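Local coordinates for metallo-beta-lactamase family protein (Thermus thermophilus, PDB 2ZO4) that probably acts as a zinc-dependent hydrolase of the metallo-beta-lactamase superfamily, holding two zinc ions in its active site, at residues V89-W103 and T137-R151. Numbering follows the deposited sequence.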
# COMPACT_ATOMS: atom_id res chain seq x y z
N VAL A 89 -13.19 12.23 -2.27
CA VAL A 89 -12.05 11.31 -2.14
C VAL A 89 -10.80 12.02 -1.60
O VAL A 89 -10.38 13.05 -2.14
CB VAL A 89 -11.73 10.60 -3.48
CG1 VAL A 89 -10.57 9.63 -3.33
CG2 VAL A 89 -12.95 9.87 -4.00
N PHE A 90 -10.23 11.46 -0.54
CA PHE A 90 -9.01 11.97 0.07
C PHE A 90 -7.84 11.01 -0.15
O PHE A 90 -7.99 9.79 0.02
CB PHE A 90 -9.22 12.21 1.57
CG PHE A 90 -10.12 13.37 1.89
CD1 PHE A 90 -9.60 14.65 2.04
CD2 PHE A 90 -11.50 13.18 2.04
CE1 PHE A 90 -10.43 15.73 2.35
CE2 PHE A 90 -12.33 14.25 2.34
CZ PHE A 90 -11.80 15.53 2.50
N LEU A 91 -6.68 11.57 -0.50
CA LEU A 91 -5.50 10.80 -0.87
C LEU A 91 -4.28 11.61 -0.44
O LEU A 91 -4.25 12.82 -0.67
CB LEU A 91 -5.46 10.62 -2.39
CG LEU A 91 -5.04 9.35 -3.13
CD1 LEU A 91 -4.39 9.74 -4.45
CD2 LEU A 91 -4.13 8.41 -2.34
N HIS A 92 -3.26 10.96 0.14
CA HIS A 92 -2.06 11.70 0.56
C HIS A 92 -1.34 12.35 -0.62
O HIS A 92 -1.18 11.74 -1.67
CB HIS A 92 -1.08 10.84 1.35
CG HIS A 92 0.07 11.61 1.91
ND1 HIS A 92 1.24 11.82 1.20
CD2 HIS A 92 0.23 12.24 3.09
CE1 HIS A 92 2.06 12.55 1.93
NE2 HIS A 92 1.48 12.82 3.08
N GLU A 93 -0.91 13.60 -0.41
CA GLU A 93 -0.31 14.45 -1.45
C GLU A 93 0.81 13.79 -2.28
O GLU A 93 0.91 14.02 -3.48
CB GLU A 93 0.18 15.78 -0.83
CG GLU A 93 1.22 15.63 0.30
CD GLU A 93 1.56 16.94 1.02
OE1 GLU A 93 1.28 18.03 0.48
OE2 GLU A 93 2.12 16.88 2.14
N GLU A 94 1.62 12.95 -1.63
CA GLU A 94 2.77 12.31 -2.27
C GLU A 94 2.40 11.24 -3.32
O GLU A 94 3.24 10.84 -4.13
CB GLU A 94 3.71 11.76 -1.20
CG GLU A 94 5.02 11.15 -1.70
CD GLU A 94 6.08 12.18 -2.10
OE1 GLU A 94 5.84 13.40 -2.00
OE2 GLU A 94 7.17 11.75 -2.51
N GLU A 95 1.14 10.79 -3.31
CA GLU A 95 0.65 9.86 -4.32
C GLU A 95 0.37 10.56 -5.65
O GLU A 95 0.44 9.93 -6.71
CB GLU A 95 -0.64 9.16 -3.87
CG GLU A 95 -0.51 8.23 -2.66
CD GLU A 95 0.24 6.94 -2.96
OE1 GLU A 95 1.46 7.00 -3.23
OE2 GLU A 95 -0.39 5.86 -2.91
N PHE A 96 0.06 11.85 -5.59
CA PHE A 96 -0.51 12.60 -6.72
C PHE A 96 0.33 12.57 -7.99
O PHE A 96 -0.20 12.31 -9.07
CB PHE A 96 -0.85 14.04 -6.32
CG PHE A 96 -2.19 14.19 -5.63
CD1 PHE A 96 -2.46 13.49 -4.45
CD2 PHE A 96 -3.16 15.04 -6.15
CE1 PHE A 96 -3.69 13.63 -3.81
CE2 PHE A 96 -4.40 15.18 -5.52
CZ PHE A 96 -4.66 14.47 -4.34
N ALA A 97 1.63 12.85 -7.87
CA ALA A 97 2.53 12.85 -9.02
C ALA A 97 3.13 11.47 -9.28
O ALA A 97 3.93 11.31 -10.20
CB ALA A 97 3.63 13.90 -8.84
N ARG A 98 2.74 10.48 -8.48
CA ARG A 98 3.34 9.16 -8.59
C ARG A 98 2.31 8.07 -8.91
O ARG A 98 1.89 7.95 -10.07
CB ARG A 98 4.17 8.84 -7.34
CG ARG A 98 5.29 9.86 -7.09
CD ARG A 98 6.08 9.55 -5.83
NE ARG A 98 7.12 10.54 -5.57
CZ ARG A 98 8.33 10.55 -6.14
NH1 ARG A 98 8.67 9.62 -7.03
NH2 ARG A 98 9.20 11.49 -5.82
N GLY A 99 1.90 7.29 -7.91
CA GLY A 99 0.93 6.23 -8.09
C GLY A 99 -0.41 6.67 -8.67
O GLY A 99 -0.99 5.97 -9.50
N HIS A 100 -0.89 7.83 -8.23
CA HIS A 100 -2.12 8.41 -8.78
C HIS A 100 -1.97 8.75 -10.26
O HIS A 100 -2.84 8.41 -11.06
CB HIS A 100 -2.56 9.65 -7.97
CG HIS A 100 -3.78 10.33 -8.52
ND1 HIS A 100 -4.99 9.68 -8.69
CD2 HIS A 100 -3.98 11.61 -8.93
CE1 HIS A 100 -5.87 10.53 -9.18
NE2 HIS A 100 -5.29 11.70 -9.34
N ARG A 101 -0.87 9.42 -10.62
CA ARG A 101 -0.55 9.72 -12.02
C ARG A 101 -0.45 8.45 -12.87
O ARG A 101 -0.91 8.42 -14.02
CB ARG A 101 0.74 10.52 -12.13
CG ARG A 101 0.99 11.08 -13.53
CD ARG A 101 2.24 11.92 -13.63
NE ARG A 101 2.36 12.50 -14.97
CZ ARG A 101 3.50 12.86 -15.55
NH1 ARG A 101 4.66 12.72 -14.92
NH2 ARG A 101 3.48 13.38 -16.77
N PHE A 102 0.13 7.40 -12.30
CA PHE A 102 0.24 6.10 -12.96
C PHE A 102 -1.12 5.60 -13.48
O PHE A 102 -1.21 5.09 -14.60
CB PHE A 102 0.88 5.07 -12.02
CG PHE A 102 0.99 3.69 -12.59
CD1 PHE A 102 2.08 3.33 -13.38
CD2 PHE A 102 0.01 2.74 -12.33
CE1 PHE A 102 2.18 2.05 -13.91
CE2 PHE A 102 0.10 1.46 -12.86
CZ PHE A 102 1.19 1.11 -13.64
N TRP A 103 -2.16 5.76 -12.66
CA TRP A 103 -3.51 5.34 -13.05
C TRP A 103 -4.18 6.34 -14.00
O TRP A 103 -4.83 5.93 -14.96
CB TRP A 103 -4.40 5.11 -11.82
CG TRP A 103 -3.93 4.01 -10.90
CD1 TRP A 103 -3.59 4.12 -9.58
CD2 TRP A 103 -3.73 2.63 -11.25
NE1 TRP A 103 -3.21 2.90 -9.08
CE2 TRP A 103 -3.28 1.97 -10.08
CE3 TRP A 103 -3.90 1.88 -12.43
CZ2 TRP A 103 -2.99 0.60 -10.06
CZ3 TRP A 103 -3.61 0.52 -12.40
CH2 TRP A 103 -3.16 -0.10 -11.23
N THR A 137 -5.60 -5.24 -14.63
CA THR A 137 -5.74 -4.45 -13.41
C THR A 137 -6.34 -3.06 -13.70
O THR A 137 -7.30 -2.66 -13.04
CB THR A 137 -4.38 -4.31 -12.68
OG1 THR A 137 -3.94 -5.61 -12.27
CG2 THR A 137 -4.50 -3.41 -11.46
N ARG A 138 -5.77 -2.35 -14.68
CA ARG A 138 -6.26 -1.02 -15.08
C ARG A 138 -7.76 -1.01 -15.40
O ARG A 138 -8.44 -0.03 -15.11
CB ARG A 138 -5.48 -0.49 -16.28
CG ARG A 138 -4.08 -0.02 -15.98
CD ARG A 138 -3.48 0.71 -17.17
NE ARG A 138 -2.11 1.17 -16.91
CZ ARG A 138 -1.80 2.33 -16.32
NH1 ARG A 138 -2.76 3.15 -15.91
NH2 ARG A 138 -0.53 2.66 -16.14
N GLU A 139 -8.25 -2.09 -16.00
CA GLU A 139 -9.66 -2.24 -16.33
C GLU A 139 -10.55 -2.32 -15.09
O GLU A 139 -11.74 -2.01 -15.14
CB GLU A 139 -9.87 -3.49 -17.20
N ARG A 140 -9.95 -2.73 -13.97
CA ARG A 140 -10.65 -2.87 -12.69
C ARG A 140 -10.50 -1.62 -11.81
O ARG A 140 -11.07 -1.55 -10.72
CB ARG A 140 -10.14 -4.11 -11.94
CG ARG A 140 -10.15 -5.39 -12.77
CD ARG A 140 -9.96 -6.62 -11.92
NE ARG A 140 -8.55 -6.89 -11.61
CZ ARG A 140 -7.87 -7.94 -12.06
NH1 ARG A 140 -8.45 -8.85 -12.83
NH2 ARG A 140 -6.59 -8.08 -11.72
N VAL A 141 -9.74 -0.65 -12.31
CA VAL A 141 -9.46 0.56 -11.55
C VAL A 141 -10.21 1.76 -12.11
O VAL A 141 -10.14 2.05 -13.31
CB VAL A 141 -7.94 0.85 -11.46
CG1 VAL A 141 -7.67 2.20 -10.83
CG2 VAL A 141 -7.24 -0.26 -10.68
N HIS A 142 -10.92 2.46 -11.22
CA HIS A 142 -11.65 3.68 -11.56
C HIS A 142 -11.03 4.83 -10.78
O HIS A 142 -11.41 5.08 -9.64
CB HIS A 142 -13.13 3.52 -11.22
CG HIS A 142 -13.77 2.33 -11.86
ND1 HIS A 142 -14.54 2.42 -13.00
CD2 HIS A 142 -13.73 1.02 -11.54
CE1 HIS A 142 -14.96 1.22 -13.35
NE2 HIS A 142 -14.48 0.35 -12.48
N PRO A 143 -10.05 5.53 -11.39
CA PRO A 143 -9.33 6.60 -10.70
C PRO A 143 -10.21 7.82 -10.43
O PRO A 143 -11.04 8.18 -11.28
CB PRO A 143 -8.21 6.96 -11.69
CG PRO A 143 -8.16 5.83 -12.68
CD PRO A 143 -9.56 5.34 -12.77
N PRO A 144 -10.04 8.45 -9.25
CA PRO A 144 -10.78 9.67 -8.95
C PRO A 144 -10.26 10.83 -9.80
O PRO A 144 -9.08 10.86 -10.14
CB PRO A 144 -10.46 9.91 -7.46
CG PRO A 144 -9.16 9.25 -7.24
CD PRO A 144 -9.15 8.05 -8.15
N GLN A 145 -11.16 11.74 -10.16
CA GLN A 145 -10.80 12.89 -10.99
C GLN A 145 -10.30 14.05 -10.15
O GLN A 145 -9.33 14.72 -10.52
CB GLN A 145 -11.99 13.33 -11.84
CG GLN A 145 -12.05 12.66 -13.21
CD GLN A 145 -12.24 11.17 -13.11
OE1 GLN A 145 -13.20 10.70 -12.50
NE2 GLN A 145 -11.32 10.40 -13.71
N ASN A 146 -10.98 14.29 -9.03
CA ASN A 146 -10.66 15.42 -8.16
C ASN A 146 -10.40 15.00 -6.71
O ASN A 146 -11.07 15.49 -5.80
CB ASN A 146 -11.80 16.46 -8.20
CG ASN A 146 -12.31 16.74 -9.61
OD1 ASN A 146 -11.54 17.05 -10.52
ND2 ASN A 146 -13.63 16.64 -9.78
N PRO A 147 -9.42 14.09 -6.48
CA PRO A 147 -9.11 13.75 -5.09
C PRO A 147 -8.50 14.94 -4.35
O PRO A 147 -7.82 15.77 -4.97
CB PRO A 147 -8.10 12.61 -5.21
CG PRO A 147 -7.46 12.81 -6.54
CD PRO A 147 -8.55 13.36 -7.42
N LEU A 148 -8.75 15.02 -3.05
CA LEU A 148 -8.19 16.09 -2.22
C LEU A 148 -6.93 15.60 -1.51
O LEU A 148 -6.95 14.53 -0.89
CB LEU A 148 -9.23 16.59 -1.21
CG LEU A 148 -10.39 17.41 -1.77
CD1 LEU A 148 -11.49 17.56 -0.73
CD2 LEU A 148 -9.91 18.79 -2.23
N PRO A 149 -5.83 16.37 -1.60
CA PRO A 149 -4.56 15.96 -1.00
C PRO A 149 -4.52 16.05 0.53
O PRO A 149 -4.81 17.11 1.10
CB PRO A 149 -3.54 16.93 -1.62
CG PRO A 149 -4.33 18.14 -1.98
CD PRO A 149 -5.72 17.66 -2.32
N LEU A 150 -4.18 14.93 1.16
CA LEU A 150 -3.97 14.88 2.60
C LEU A 150 -2.52 15.22 2.94
O LEU A 150 -1.62 15.02 2.12
CB LEU A 150 -4.33 13.50 3.17
CG LEU A 150 -5.79 13.05 3.06
CD1 LEU A 150 -5.92 11.58 3.43
CD2 LEU A 150 -6.69 13.91 3.93
N ARG A 151 -2.31 15.72 4.15
CA ARG A 151 -1.00 16.13 4.61
C ARG A 151 -0.67 15.39 5.91
O ARG A 151 -1.57 15.10 6.70
CB ARG A 151 -1.02 17.64 4.87
CG ARG A 151 0.29 18.34 4.59
CD ARG A 151 0.11 19.86 4.57
NE ARG A 151 -0.54 20.34 3.34
CZ ARG A 151 -0.36 21.55 2.83
NH1 ARG A 151 0.45 22.42 3.42
NH2 ARG A 151 -0.99 21.90 1.71
O HOH W 1 -13.03 13.89 -4.80
O HOH W 2 -5.97 14.36 -10.13
O HOH W 3 -5.39 3.43 -15.83
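With its chain stretched from CG to NE (chi2 -170°, chi3 180°), Arg138 reaches the carbonyl of Phe102, whose ring swings anti to its own backbone N (chi1 178°) and turns one face to the guanidinium, the planes inclined to each other. Arg138 NH1 and NH2 both donate to Phe102 O, at 2.8 and 3.0 Å, with the oxygen in the guanidinium plane, while NH2 sits over the centre of the Phe102 ring in a cation-pi contact. A water joins NH1 to Trp103 O, so two carbonyls of helix 99-104 are tied to one side chain. The Trp103 indole is held between Val141, whose methyls cover one face, and Phe102 on the opposite face; Arg138 CG meets the indole edge, 3.7 Å from Trp103 CZ3, and His71 O accepts from NE1. Further along, the edge of the His100 ring meets Pro144 O, with CE1 3.4 Å from that oxygen, and His100 ND1 is hydrogen-bonded to Tyr76 OH. Phe96 CZ lies 3.5 Å from Pro147 O at the ring edge, and Pro149 CB makes an off-centre CH-pi contact with that ring. Between the strands, Leu148 N and Leu150 N donate to Val89 O and Leu91 O, and Leu91 N and Glu93 N return bonds to Leu148 O and Leu150 O. Leu150 CD2 packs 3.5 Å from Phe90 CD1. This parallel pairing adds 148-150 as the outermost strand beside 88-92 in one sheet of the metallo-beta-lactamase fold, with the Trp103 side chain about 6 Å from that of the zinc ligand His72.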